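Local coordinates for protein polyphosphate kinase (Porphyromonas gingivalis, PDB 2O8R) that probably transfers the terminal phosphate of ATP reversibly onto a growing polyphosphate chain, as a magnesium-dependent kinase of the polyphosphate kinase 1 family, at residues I445-P450 and R454-A459; N483-H488 and R505-L510; R599-H604 and E610-S615. The protein carries 3 engineered substitutions. One frame throughout, in Å; residues are numbered along the deposited sequence.

Interaction 1: residues I445-P450 and R454-A459; sequences ILYHTP and RPQGIA
Ile445 and Ile458 form a hydrogen-bonded pair in an antiparallel beta hairpin. Ile445 N donates to Ile458 O at 2.9 Å, and Ile458 N returns a bond of the same kind to Ile445 O. The branched side chains of the two isoleucines share one face of the sheet. Tyr447 N continues the ladder with a nearly straight bond to Gln456 O (2.7 Å, 175° at the hydrogen). The Tyr447 ring lies against the partner strand at a slant: CD2 is 3.5 Å from Gly457 CA. Tyr447 CG is anti to its own carbonyl carbon (chi1 -71°), which turns the ring toward Gly457, and the phenol OH comes to 4.0 Å from Ile458 CD1. On the other face, Leu446 CD2 lies alongside Pro455 CB at 4.1 Å.

Met337 of helix 336-342 packs on Ile445, Tyr447 and Ile458. Tyr491 of helix 484-497 meets Leu446 and Pro455 on the opposite face. The hairpin belongs to the mixed sheet of the first phospholipase D-like C-terminal domain. Beyond the paired strands the two segments stay in touch through a methyl group. Thr449 CG2 rests against Gln456 CB at 3.7 Å and is equally close to Arg454 O.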
loop_
_atom_site.group_PDB
_atom_site.type_symbol
_atom_site.label_atom_id
_atom_site.label_comp_id
_atom_site.label_asym_id
_atom_site.label_seq_id
_atom_site.Cartn_x
_atom_site.Cartn_y
_atom_site.Cartn_z
ATOM N N ILE A 445 5.654 -26.138 -14.321
ATOM C CA ILE A 445 4.522 -26.277 -15.230
ATOM C C ILE A 445 4.484 -27.712 -15.736
ATOM O O ILE A 445 5.457 -28.181 -16.320
ATOM C CB ILE A 445 4.619 -25.305 -16.410
ATOM C CG1 ILE A 445 4.586 -23.867 -15.916
ATOM C CG2 ILE A 445 3.462 -25.503 -17.339
ATOM C CD1 ILE A 445 5.299 -22.931 -16.827
ATOM N N LEU A 446 3.368 -28.408 -15.501
ATOM C CA LEU A 446 3.246 -29.815 -15.906
ATOM C C LEU A 446 2.262 -30.019 -17.066
ATOM O O LEU A 446 1.153 -29.467 -17.085
ATOM C CB LEU A 446 2.867 -30.705 -14.716
ATOM C CG LEU A 446 3.848 -30.841 -13.544
ATOM C CD1 LEU A 446 3.174 -31.559 -12.392
ATOM C CD2 LEU A 446 5.168 -31.540 -13.922
ATOM N N TYR A 447 2.692 -30.815 -18.037
ATOM C CA TYR A 447 1.860 -31.150 -19.171
ATOM C C TYR A 447 0.999 -32.360 -18.860
ATOM O O TYR A 447 1.358 -33.168 -18.000
ATOM C CB TYR A 447 2.735 -31.462 -20.371
ATOM C CG TYR A 447 3.426 -30.251 -20.945
ATOM C CD1 TYR A 447 2.716 -29.100 -21.262
ATOM C CD2 TYR A 447 4.788 -30.270 -21.202
ATOM C CE1 TYR A 447 3.355 -27.994 -21.800
ATOM C CE2 TYR A 447 5.438 -29.173 -21.742
ATOM C CZ TYR A 447 4.724 -28.037 -22.036
ATOM O OH TYR A 447 5.393 -26.954 -22.571
ATOM N N HIS A 448 -0.139 -32.472 -19.548
ATOM C CA HIS A 448 -0.928 -33.701 -19.527
ATOM C C HIS A 448 -0.088 -34.811 -20.154
ATOM O O HIS A 448 0.476 -34.639 -21.239
ATOM C CB HIS A 448 -2.220 -33.540 -20.320
ATOM C CG HIS A 448 -3.271 -32.731 -19.625
ATOM N ND1 HIS A 448 -3.760 -31.547 -20.140
ATOM C CD2 HIS A 448 -3.951 -32.948 -18.474
ATOM C CE1 HIS A 448 -4.687 -31.066 -19.330
ATOM N NE2 HIS A 448 -4.820 -31.897 -18.311
ATOM N N THR A 449 0.019 -35.929 -19.445
ATOM C CA THR A 449 0.777 -37.092 -19.898
ATOM C C THR A 449 -0.035 -38.333 -19.545
ATOM O O THR A 449 -0.769 -38.310 -18.560
ATOM C CB THR A 449 2.149 -37.179 -19.196
ATOM O OG1 THR A 449 1.970 -37.103 -17.773
ATOM C CG2 THR A 449 3.077 -36.059 -19.667
ATOM N N PRO A 450 0.080 -39.408 -20.353
ATOM C CA PRO A 450 -0.575 -40.715 -20.193
ATOM C C PRO A 450 -1.083 -41.134 -18.792
ATOM O O PRO A 450 -2.233 -40.830 -18.453
ATOM C CB PRO A 450 0.492 -41.676 -20.719
ATOM C CG PRO A 450 1.165 -40.880 -21.833
ATOM C CD PRO A 450 0.897 -39.401 -21.582
ATOM N N ARG A 454 6.412 -40.562 -17.377
ATOM C CA ARG A 454 7.197 -39.479 -16.803
ATOM C C ARG A 454 6.420 -38.182 -16.951
ATOM O O ARG A 454 5.833 -37.926 -18.010
ATOM C CB ARG A 454 8.557 -39.336 -17.499
ATOM C CG ARG A 454 9.603 -40.404 -17.178
ATOM C CD ARG A 454 9.694 -40.726 -15.689
ATOM N NE ARG A 454 8.855 -41.874 -15.341
ATOM C CZ ARG A 454 8.792 -42.433 -14.136
ATOM N NH1 ARG A 454 9.522 -41.960 -13.135
ATOM N NH2 ARG A 454 7.996 -43.476 -13.938
ATOM N N PRO A 455 6.385 -37.372 -15.880
ATOM C CA PRO A 455 5.833 -36.029 -15.985
ATOM C C PRO A 455 6.643 -35.239 -16.995
ATOM O O PRO A 455 7.863 -35.374 -17.052
ATOM C CB PRO A 455 6.021 -35.453 -14.578
ATOM C CG PRO A 455 7.031 -36.320 -13.927
ATOM C CD PRO A 455 6.846 -37.672 -14.514
ATOM N N GLN A 456 5.962 -34.451 -17.811
ATOM C CA GLN A 456 6.637 -33.651 -18.815
ATOM C C GLN A 456 6.294 -32.199 -18.525
ATOM O O GLN A 456 5.207 -31.898 -18.024
ATOM C CB GLN A 456 6.146 -34.060 -20.203
ATOM C CG GLN A 456 7.175 -34.021 -21.307
ATOM C CD GLN A 456 6.729 -34.824 -22.521
ATOM O OE1 GLN A 456 6.507 -36.035 -22.428
ATOM N NE2 GLN A 456 6.592 -34.153 -23.667
ATOM N N GLY A 457 7.223 -31.299 -18.810
ATOM C CA GLY A 457 6.967 -29.889 -18.550
ATOM C C GLY A 457 8.172 -28.992 -18.414
ATOM O O GLY A 457 9.213 -29.225 -19.026
ATOM N N ILE A 458 8.009 -27.945 -17.617
ATOM C CA ILE A 458 9.018 -26.903 -17.463
ATOM C C ILE A 458 9.284 -26.639 -15.985
ATOM O O ILE A 458 8.360 -26.427 -15.200
ATOM C CB ILE A 458 8.574 -25.575 -18.123
ATOM C CG1 ILE A 458 8.342 -25.750 -19.621
ATOM C CG2 ILE A 458 9.622 -24.529 -17.930
ATOM C CD1 ILE A 458 7.661 -24.557 -20.292
ATOM N N ALA A 459 10.552 -26.659 -15.612
ATOM C CA ALA A 459 10.941 -26.266 -14.277
ATOM C C ALA A 459 11.658 -24.934 -14.352
ATOM O O ALA A 459 12.520 -24.735 -15.209
ATOM C CB ALA A 459 11.841 -27.330 -13.635
#

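Interaction 2: residues N483-H488 and R505-L510; sequences NTDIVH and RFSRLL. With SO4 (sulfate ion), chain E.
Asn483 OD1 takes up the N-H groups of Asp485 and Ile486, the two helix residues that meet Ser507 and Arg508 across the contact. The bond from Ile486 N is 3.1 Å long, with the donor tilted 26° from the plane of the amide. The bond from Asp485 N is weak. Asn483 is thus the N-cap of helix 484-497, and it steadies the first turn just where the loop 505-510 passes.

Asp485 projects toward that loop. Its CB lies 3.8 Å from Ser507 CB and 3.7 Å from Arg508 CG. Arg508 bends at chi2 (-80°), which turns its NE toward OD2 of Asp485. Asp485 OD2 and Arg508 NE are 3.6 Å apart, a long salt bridge. The carboxylate and guanidinium planes are turned 48° from each other, and the two side chains cross obliquely. Nearer the Arg508 backbone, Ile486 CD1 touches Arg508 CB at 3.9 Å, the two side chains crossing at about a right angle.

Asp489, one turn further along the helix, accepts the backbone N-H groups of Ser507, Arg508 and Leu509. At the far end of the loop segment, Arg505 grips a sulfate ion: NE and NH2 both donate to its O3, NE at 2.7 Å. The sulfate probably comes from the crystallisation liquor.

The contact joins the start of helix 484-497 to the loop leading to strand 510-511. Most of the touching is between carbon atoms, with one long ionic pair added. The long Asp485-Arg508 bridge probably adds electrostatic attraction rather than a fixed geometry, so the firmer hold on the loop is likely to come from Asp489.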
loop_
_atom_site.group_PDB
_atom_site.type_symbol
_atom_site.label_atom_id
_atom_site.label_comp_id
_atom_site.label_asym_id
_atom_site.label_seq_id
_atom_site.Cartn_x
_atom_site.Cartn_y
_atom_site.Cartn_z
ATOM N N ASN A 483 14.266 -30.272 -19.079
ATOM C CA ASN A 483 14.983 -31.498 -18.778
ATOM C C ASN A 483 14.150 -32.455 -17.952
ATOM O O ASN A 483 13.629 -32.079 -16.910
ATOM C CB ASN A 483 16.262 -31.153 -18.043
ATOM C CG ASN A 483 17.085 -32.365 -17.698
ATOM O OD1 ASN A 483 16.703 -33.173 -16.854
ATOM N ND2 ASN A 483 18.244 -32.481 -18.325
ATOM N N THR A 484 14.043 -33.698 -18.412
ATOM C CA THR A 484 13.106 -34.640 -17.805
ATOM C C THR A 484 13.533 -35.092 -16.394
ATOM O O THR A 484 12.690 -35.419 -15.574
ATOM C CB THR A 484 12.761 -35.854 -18.738
ATOM O OG1 THR A 484 13.787 -36.841 -18.650
ATOM C CG2 THR A 484 12.564 -35.432 -20.225
ATOM N N ASP A 485 14.831 -35.080 -16.101
ATOM C CA ASP A 485 15.298 -35.415 -14.757
ATOM C C ASP A 485 15.022 -34.313 -13.741
ATOM O O ASP A 485 14.585 -34.593 -12.618
ATOM C CB ASP A 485 16.781 -35.744 -14.767
ATOM C CG ASP A 485 17.066 -37.095 -15.380
ATOM O OD1 ASP A 485 16.134 -37.687 -15.970
ATOM O OD2 ASP A 485 18.220 -37.562 -15.272
ATOM N N ILE A 486 15.284 -33.069 -14.140
ATOM C CA ILE A 486 14.995 -31.920 -13.297
ATOM C C ILE A 486 13.494 -31.794 -13.119
ATOM O O ILE A 486 13.009 -31.622 -11.997
ATOM C CB ILE A 486 15.513 -30.591 -13.890
ATOM C CG1 ILE A 486 16.938 -30.725 -14.428
ATOM C CG2 ILE A 486 15.446 -29.481 -12.840
ATOM C CD1 ILE A 486 18.003 -30.555 -13.395
ATOM N N VAL A 487 12.755 -31.889 -14.222
ATOM C CA VAL A 487 11.317 -31.612 -14.180
ATOM C C VAL A 487 10.653 -32.631 -13.275
ATOM O O VAL A 487 9.645 -32.338 -12.625
ATOM C CB VAL A 487 10.669 -31.583 -15.584
ATOM C CG1 VAL A 487 9.171 -31.923 -15.523
ATOM C CG2 VAL A 487 10.898 -30.224 -16.255
ATOM N N HIS A 488 11.268 -33.807 -13.195
ATOM C CA HIS A 488 10.729 -34.880 -12.389
ATOM C C HIS A 488 11.078 -34.640 -10.927
ATOM O O HIS A 488 10.289 -34.924 -10.020
ATOM C CB HIS A 488 11.271 -36.235 -12.857
ATOM C CG HIS A 488 10.702 -37.390 -12.100
ATOM N ND1 HIS A 488 11.279 -37.882 -10.948
ATOM C CD2 HIS A 488 9.581 -38.120 -12.303
ATOM C CE1 HIS A 488 10.539 -38.870 -10.477
ATOM N NE2 HIS A 488 9.502 -39.030 -11.278
ATOM N N ARG A 505 14.292 -39.207 -3.201
ATOM C CA ARG A 505 15.376 -39.483 -4.139
ATOM C C ARG A 505 15.291 -38.578 -5.354
ATOM O O ARG A 505 14.267 -38.551 -6.038
ATOM C CB ARG A 505 15.298 -40.936 -4.632
ATOM C CG ARG A 505 15.662 -42.006 -3.612
ATOM C CD ARG A 505 15.836 -43.361 -4.281
ATOM N NE ARG A 505 14.573 -43.935 -4.730
ATOM C CZ ARG A 505 13.892 -44.863 -4.064
ATOM N NH1 ARG A 505 14.349 -45.327 -2.906
ATOM N NH2 ARG A 505 12.752 -45.330 -4.558
ATOM N N PHE A 506 16.376 -37.871 -5.650
ATOM C CA PHE A 506 16.390 -36.966 -6.796
ATOM C C PHE A 506 17.518 -37.306 -7.778
ATOM O O PHE A 506 18.589 -37.744 -7.363
ATOM C CB PHE A 506 16.452 -35.505 -6.310
ATOM C CG PHE A 506 15.394 -35.167 -5.293
ATOM C CD1 PHE A 506 14.152 -34.697 -5.695
ATOM C CD2 PHE A 506 15.627 -35.353 -3.934
ATOM C CE1 PHE A 506 13.168 -34.405 -4.762
ATOM C CE2 PHE A 506 14.644 -35.060 -2.991
ATOM C CZ PHE A 506 13.418 -34.589 -3.406
ATOM N N SER A 507 17.268 -37.113 -9.075
ATOM C CA SER A 507 18.241 -37.451 -10.130
ATOM C C SER A 507 19.396 -36.468 -10.233
ATOM O O SER A 507 20.551 -36.868 -10.341
ATOM C CB SER A 507 17.571 -37.545 -11.507
ATOM O OG SER A 507 16.438 -38.385 -11.482
ATOM N N ARG A 508 19.077 -35.181 -10.248
ATOM C CA ARG A 508 20.087 -34.154 -10.475
ATOM C C ARG A 508 19.952 -33.050 -9.450
ATOM O O ARG A 508 20.926 -32.382 -9.124
ATOM C CB ARG A 508 19.935 -33.545 -11.863
ATOM C CG ARG A 508 19.836 -34.545 -13.002
ATOM C CD ARG A 508 21.185 -35.057 -13.398
ATOM N NE ARG A 508 21.199 -35.522 -14.778
ATOM C CZ ARG A 508 22.306 -35.676 -15.497
ATOM N NH1 ARG A 508 23.489 -35.392 -14.965
ATOM N NH2 ARG A 508 22.228 -36.104 -16.750
ATOM N N LEU A 509 18.736 -32.874 -8.944
ATOM C CA LEU A 509 18.422 -31.794 -8.016
ATOM C C LEU A 509 19.040 -32.011 -6.639
ATOM O O LEU A 509 19.187 -33.141 -6.193
ATOM C CB LEU A 509 16.909 -31.677 -7.882
ATOM C CG LEU A 509 16.329 -30.419 -7.256
ATOM C CD1 LEU A 509 16.792 -29.222 -8.066
ATOM C CD2 LEU A 509 14.796 -30.514 -7.158
ATOM N N LEU A 510 19.398 -30.926 -5.969
ATOM C CA LEU A 510 19.868 -31.015 -4.591
ATOM C C LEU A 510 18.918 -30.323 -3.642
ATOM O O LEU A 510 18.737 -29.109 -3.729
ATOM C CB LEU A 510 21.226 -30.354 -4.451
ATOM C CG LEU A 510 22.341 -30.886 -5.325
ATOM C CD1 LEU A 510 23.633 -30.236 -4.872
ATOM C CD2 LEU A 510 22.407 -32.389 -5.187
HETATM S S SO4 E . 14.009 -43.362 -8.203
HETATM O O1 SO4 E . 13.105 -43.344 -9.355
HETATM O O2 SO4 E . 14.419 -42.002 -7.841
HETATM O O3 SO4 E . 13.312 -43.976 -7.074
HETATM O O4 SO4 E . 15.198 -44.141 -8.542
#

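Interaction 3: residues R599-H604 and E610-S615; sequences RIWCFH and EVFISS. With SO4 (sulfate ion), chain F.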
loop_
_atom_site.group_PDB
_atom_site.type_symbol
_atom_site.label_atom_id
_atom_site.label_comp_id
_atom_site.label_asym_id
_atom_site.label_seq_id
_atom_site.Cartn_x
_atom_site.Cartn_y
_atom_site.Cartn_z
ATOM N N ARG A 599 23.515 -17.079 -5.815
ATOM C CA ARG A 599 24.275 -18.114 -5.123
ATOM C C ARG A 599 24.655 -19.171 -6.146
ATOM O O ARG A 599 23.787 -19.862 -6.695
ATOM C CB ARG A 599 23.458 -18.712 -3.987
ATOM C CG ARG A 599 22.920 -17.676 -3.023
ATOM C CD ARG A 599 21.594 -18.104 -2.472
ATOM N NE ARG A 599 21.221 -17.282 -1.336
ATOM C CZ ARG A 599 20.078 -16.614 -1.226
ATOM N NH1 ARG A 599 19.167 -16.684 -2.183
ATOM N NH2 ARG A 599 19.844 -15.883 -0.141
ATOM N N ILE A 600 25.951 -19.276 -6.426
ATOM C CA ILE A 600 26.443 -20.114 -7.522
ATOM C C ILE A 600 27.690 -20.889 -7.106
ATOM O O ILE A 600 28.570 -20.337 -6.446
ATOM C CB ILE A 600 26.766 -19.257 -8.767
ATOM C CG1 ILE A 600 25.477 -18.710 -9.389
ATOM C CG2 ILE A 600 27.569 -20.068 -9.787
ATOM C CD1 ILE A 600 25.683 -17.787 -10.596
ATOM N N TRP A 601 27.764 -22.165 -7.476
ATOM C CA TRP A 601 28.933 -22.985 -7.134
ATOM C C TRP A 601 29.559 -23.596 -8.384
ATOM O O TRP A 601 28.865 -24.196 -9.202
ATOM C CB TRP A 601 28.590 -24.117 -6.150
ATOM C CG TRP A 601 27.588 -23.812 -5.060
ATOM C CD1 TRP A 601 27.402 -22.620 -4.398
ATOM C CD2 TRP A 601 26.669 -24.742 -4.468
ATOM N NE1 TRP A 601 26.411 -22.752 -3.453
ATOM C CE2 TRP A 601 25.941 -24.040 -3.477
ATOM C CE3 TRP A 601 26.382 -26.095 -4.685
ATOM C CZ2 TRP A 601 24.943 -24.640 -2.720
ATOM C CZ3 TRP A 601 25.389 -26.700 -3.916
ATOM C CH2 TRP A 601 24.689 -25.973 -2.947
ATOM N N CYS A 602 30.874 -23.439 -8.514
ATOM C CA CYS A 602 31.642 -24.036 -9.600
ATOM C C CYS A 602 32.752 -24.903 -9.064
ATOM O O CYS A 602 33.647 -24.425 -8.367
ATOM C CB CYS A 602 32.265 -22.958 -10.470
ATOM S SG CYS A 602 31.055 -21.830 -11.070
ATOM N N PHE A 603 32.696 -26.179 -9.398
ATOM C CA PHE A 603 33.779 -27.095 -9.058
ATOM C C PHE A 603 34.528 -27.507 -10.322
ATOM O O PHE A 603 33.923 -28.025 -11.268
ATOM C CB PHE A 603 33.228 -28.316 -8.334
ATOM C CG PHE A 603 32.483 -27.988 -7.057
ATOM C CD1 PHE A 603 33.119 -28.084 -5.827
ATOM C CD2 PHE A 603 31.141 -27.608 -7.085
ATOM C CE1 PHE A 603 32.438 -27.801 -4.650
ATOM C CE2 PHE A 603 30.459 -27.327 -5.915
ATOM C CZ PHE A 603 31.110 -27.421 -4.695
ATOM N N HIS A 604 35.839 -27.267 -10.337
ATOM C CA HIS A 604 36.671 -27.526 -11.521
ATOM C C HIS A 604 36.645 -28.970 -12.017
ATOM O O HIS A 604 36.531 -29.204 -13.229
ATOM C CB HIS A 604 38.111 -27.106 -11.275
ATOM C CG HIS A 604 38.970 -27.181 -12.496
ATOM N ND1 HIS A 604 38.547 -26.733 -13.730
ATOM C CD2 HIS A 604 40.232 -27.642 -12.672
ATOM C CE1 HIS A 604 39.509 -26.918 -14.615
ATOM N NE2 HIS A 604 40.541 -27.469 -14.000
ATOM N N GLU A 610 31.569 -28.482 -13.084
ATOM C CA GLU A 610 30.160 -28.589 -12.690
ATOM C C GLU A 610 29.718 -27.296 -12.036
ATOM O O GLU A 610 30.382 -26.783 -11.133
ATOM C CB GLU A 610 29.931 -29.776 -11.756
ATOM C CG GLU A 610 30.198 -31.114 -12.439
ATOM C CD GLU A 610 29.950 -32.320 -11.553
ATOM O OE1 GLU A 610 29.281 -32.194 -10.508
ATOM O OE2 GLU A 610 30.426 -33.416 -11.912
ATOM N N VAL A 611 28.609 -26.750 -12.514
ATOM C CA VAL A 611 28.117 -25.493 -11.979
ATOM C C VAL A 611 26.741 -25.654 -11.355
ATOM O O VAL A 611 25.830 -26.214 -11.972
ATOM C CB VAL A 611 28.092 -24.399 -13.046
ATOM C CG1 VAL A 611 27.547 -23.098 -12.471
ATOM C CG2 VAL A 611 29.489 -24.198 -13.615
ATOM N N PHE A 612 26.598 -25.171 -10.122
ATOM C CA PHE A 612 25.300 -25.192 -9.464
ATOM C C PHE A 612 24.752 -23.801 -9.213
ATOM O O PHE A 612 25.498 -22.863 -8.933
ATOM C CB PHE A 612 25.367 -25.956 -8.156
ATOM C CG PHE A 612 25.643 -27.413 -8.322
ATOM C CD1 PHE A 612 24.597 -28.323 -8.403
ATOM C CD2 PHE A 612 26.947 -27.881 -8.390
ATOM C CE1 PHE A 612 24.848 -29.674 -8.553
ATOM C CE2 PHE A 612 27.206 -29.222 -8.544
ATOM C CZ PHE A 612 26.155 -30.120 -8.623
ATOM N N ILE A 613 23.433 -23.696 -9.325
ATOM C CA ILE A 613 22.675 -22.498 -9.001
ATOM C C ILE A 613 21.880 -22.818 -7.737
ATOM O O ILE A 613 21.182 -23.845 -7.697
ATOM C CB ILE A 613 21.733 -22.147 -10.185
ATOM C CG1 ILE A 613 22.457 -21.245 -11.172
ATOM C CG2 ILE A 613 20.435 -21.473 -9.750
ATOM C CD1 ILE A 613 21.688 -21.059 -12.448
ATOM N N SER A 614 21.995 -21.979 -6.699
ATOM C CA SER A 614 21.285 -22.284 -5.448
ATOM C C SER A 614 20.360 -21.231 -4.862
ATOM O O SER A 614 20.475 -20.038 -5.138
ATOM C CB SER A 614 22.254 -22.741 -4.361
ATOM O OG SER A 614 21.519 -23.317 -3.287
ATOM N N SER A 615 19.438 -21.711 -4.033
ATOM C CA SER A 615 18.587 -20.858 -3.214
ATOM C C SER A 615 19.232 -20.596 -1.861
ATOM O O SER A 615 18.868 -19.653 -1.170
ATOM C CB SER A 615 17.220 -21.513 -3.006
ATOM O OG SER A 615 17.329 -22.626 -2.142
HETATM S S SO4 F . 16.568 -14.401 0.388
HETATM O O1 SO4 F . 16.822 -13.088 -0.200
HETATM O O2 SO4 F . 17.132 -14.434 1.746
HETATM O O3 SO4 F . 15.127 -14.636 0.445
HETATM O O4 SO4 F . 17.129 -15.438 -0.473
#
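Trp601 and Phe612 meet at the centre of one face of this antiparallel hairpin. Trp601 CE3 lies 3.6 Å from Phe612 CB. The six-membered ring of Trp601 and the Phe612 ring have centroids 5.9 Å apart and planes at 44°; the rings are inclined, neither stacked nor edge-to-face. Trp601 has CG beside its backbone N, and its indole reaches Ser614, where Trp601 CZ2 is 3.7 Å from Ser614 CB. Phe612 CD2 also lies at the edge of the Phe603 ring, 4.3 Å from Phe603 CE2. Ile520 and Leu523 of helix 516-532 pack over this aromatic face.

The opposite face holds smaller apolar side chains. Ile600 CG2 meets Val611 CG1 at 4.0 Å, Cys602 SG touches Val611 CG2 at 3.8 Å, and Ile600 also packs on Ile613. Helix 636-651 covers this face through Ile642 and Leu646.

Five backbone hydrogen bonds tie the strands together. Trp601 and Phe612 bond to each other in both directions, as do Phe603 and Glu610. Ser614 N donates to Arg599 O.

The polar edge is at Arg599. Its guanidinium has Ser615 O over one face, without a hydrogen bond between them. NH1 and NH2 both donate to O4 of a sulfate ion, at 2.9 and 2.8 Å, while NE forms a salt bridge to Asp617. The sulfate also bonds to His597 NE2, and the predicted phosphohistidine, His439, is nearby.

His597 and Arg599 form a histidine-x-basic pair at the start of the strand. This recalls the HxK motif of the phospholipase D fold, and the sulfate may mark a phosphate site.

Interactions 1 and 2 have centres 13 Å apart and touch. Val487 CG2 lies 3.4 Å from Gly457 O, and His488 CD2 is 3.5 Å from Pro455 CG, so the helix of interaction 2 packs across the hairpin of interaction 1. Interactions 2 and 3 are centred 16 Å apart. They meet where Leu510 CD1 comes within 3.9 Å of Phe612 CE1. Interactions 1 and 3 do not touch; their nearest atoms are about 10 Å apart. The three contacts follow one another along the chain, from hairpin 442-462 through helix 484-497 to hairpin 600-614. Interaction 3 borders the predicted active site, with the nearest side-chain atoms of Arg599 and His439 about 4 Å apart.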